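Local coordinates for peptidoglycan-recognition protein LB (Drosophila melanogaster, PDB 7NSZ) that cleaves the amide bond between N-acetylmuramoyl and L-amino acid residues of bacterial peptidoglycan as a zinc-dependent amidase, probably scavenging immunologically active fragments in innate immunity, at residues G24-K29 with D64-H69. The protein carries 1 engineered substitution. Residues are numbered along the deposited sequence; the frame is centred on the assembly and turned at random.
Sequences GARLPK and DMQDFH
Ala25 sets its CA against the end of Gln66, 3.6 Å from OE1, and the chain then runs extended past the helix to Arg26, which carries nearly all of the contact. The carboxamide of Gln66 reads the backbone of this one residue with both of its polar atoms. OE1 takes the N-H of Arg26 at 2.9 Å, the donor lying in the carbonyl plane on a lone pair, while NE2 gives a 2.8 Å bond to Arg26 O, tilted 32° from the plane of that carbonyl. Gln66 spans the gap because its side chain is fully stretched, CG anti to the backbone N. With both ends engaged, the amide orientation is fixed; NE2 also donates to Asp77 OD1, and Arg26 O receives a further bond from Arg20 NH2.

The side chain of Arg26 runs extended to CD and bends at chi3 (-54°), which turns the guanidinium toward Asp67, one residue further along the helix. There it forms an end-on salt bridge in which NH1 and NH2 each hydrogen-bond to Asp67 OD1 at 2.8 Å. That oxygen sits close to the guanidinium plane, but the carboxylate plane is turned by 35°; NH1 meets OD1 on its anti side, somewhat out of the carboxylate plane, and NH2 comes from above that plane. A water bridges the second oxygen, donating to Asp67 OD2 at 2.7 Å and accepting a weak bond from Arg26 NH2. NH1 also hydrogen-bonds to Gln70 OE1, and Gln70 NE2 to Leu27 O. One side-chain amide thus pairs with the N-H and C=O of a single extended residue, much as a neighbouring strand would, and pins the connection between strands 17-18 and 38-45 along helix 55-72 of the amidase domain.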
# COMPACT_ATOMS: atom_id res chain seq x y z
N GLY A 24 -6.52 6.47 14.82
CA GLY A 24 -7.80 7.18 14.98
C GLY A 24 -8.70 7.08 13.76
O GLY A 24 -9.44 8.04 13.47
N ALA A 25 -8.69 5.94 13.07
CA ALA A 25 -9.47 5.72 11.85
C ALA A 25 -10.95 5.82 12.18
O ALA A 25 -11.35 5.34 13.23
CB ALA A 25 -9.17 4.35 11.30
N ARG A 26 -11.71 6.31 11.25
CA ARG A 26 -13.18 6.15 11.21
C ARG A 26 -13.47 4.70 10.85
O ARG A 26 -12.62 4.08 10.12
CB ARG A 26 -13.71 7.11 10.13
CG ARG A 26 -15.21 7.21 9.89
CD ARG A 26 -15.56 8.27 8.85
NE ARG A 26 -14.96 9.52 9.24
CZ ARG A 26 -13.92 10.15 8.69
NH1 ARG A 26 -13.33 9.78 7.58
NH2 ARG A 26 -13.46 11.24 9.29
N LEU A 27 -14.60 4.13 11.24
CA LEU A 27 -15.04 2.80 10.80
C LEU A 27 -15.18 2.80 9.28
O LEU A 27 -15.62 3.75 8.67
CB LEU A 27 -16.40 2.46 11.41
CG LEU A 27 -16.39 2.16 12.90
CD1 LEU A 27 -17.83 2.06 13.42
CD2 LEU A 27 -15.61 0.90 13.19
N PRO A 28 -14.91 1.62 8.65
CA PRO A 28 -15.32 1.45 7.27
C PRO A 28 -16.86 1.56 7.15
O PRO A 28 -17.53 1.05 8.07
CB PRO A 28 -14.80 0.05 6.90
CG PRO A 28 -13.87 -0.36 8.01
CD PRO A 28 -14.34 0.41 9.22
N LYS A 29 -17.40 2.03 6.04
CA LYS A 29 -18.87 2.02 5.79
C LYS A 29 -19.34 0.58 5.66
O LYS A 29 -20.48 0.23 6.10
CB LYS A 29 -19.20 2.75 4.51
N ASP A 64 -5.99 11.88 6.83
CA ASP A 64 -6.24 12.73 5.64
C ASP A 64 -6.60 11.88 4.42
O ASP A 64 -7.51 12.25 3.61
CB ASP A 64 -5.02 13.62 5.41
CG ASP A 64 -4.87 14.76 6.42
OD1 ASP A 64 -5.80 15.00 7.19
OD2 ASP A 64 -3.78 15.35 6.44
N MET A 65 -5.89 10.80 4.15
CA MET A 65 -6.24 9.90 3.02
C MET A 65 -7.60 9.28 3.27
O MET A 65 -8.41 9.22 2.30
CB MET A 65 -5.18 8.81 2.83
CG MET A 65 -3.85 9.38 2.34
SD MET A 65 -2.63 8.10 1.90
CE MET A 65 -2.18 7.54 3.53
N GLN A 66 -7.83 8.79 4.47
CA GLN A 66 -9.16 8.19 4.74
C GLN A 66 -10.28 9.22 4.50
O GLN A 66 -11.31 8.82 3.93
CB GLN A 66 -9.25 7.63 6.14
CG GLN A 66 -10.51 6.83 6.34
CD GLN A 66 -10.75 6.38 7.75
OE1 GLN A 66 -10.52 7.14 8.69
NE2 GLN A 66 -11.24 5.16 7.88
N ASP A 67 -10.07 10.44 4.94
CA ASP A 67 -11.07 11.53 4.79
C ASP A 67 -11.31 11.82 3.31
O ASP A 67 -12.46 11.93 2.84
CB ASP A 67 -10.66 12.79 5.52
CG ASP A 67 -10.71 12.70 7.04
OD1 ASP A 67 -11.23 11.69 7.58
OD2 ASP A 67 -10.24 13.73 7.66
N PHE A 68 -10.24 11.94 2.53
CA PHE A 68 -10.35 12.15 1.08
C PHE A 68 -11.14 11.03 0.44
O PHE A 68 -12.11 11.27 -0.30
CB PHE A 68 -8.96 12.27 0.49
CG PHE A 68 -8.90 12.55 -0.99
CD1 PHE A 68 -9.65 13.58 -1.56
CD2 PHE A 68 -8.07 11.82 -1.81
CE1 PHE A 68 -9.57 13.84 -2.93
CE2 PHE A 68 -7.96 12.08 -3.18
CZ PHE A 68 -8.72 13.09 -3.72
N HIS A 69 -10.81 9.79 0.73
CA HIS A 69 -11.44 8.59 0.16
C HIS A 69 -12.90 8.45 0.58
O HIS A 69 -13.73 8.26 -0.33
CB HIS A 69 -10.55 7.41 0.46
CG HIS A 69 -9.24 7.44 -0.24
ND1 HIS A 69 -8.31 6.43 -0.10
CD2 HIS A 69 -8.75 8.32 -1.11
CE1 HIS A 69 -7.28 6.73 -0.84
NE2 HIS A 69 -7.50 7.86 -1.51
O HOH W 1 -11.78 13.64 9.91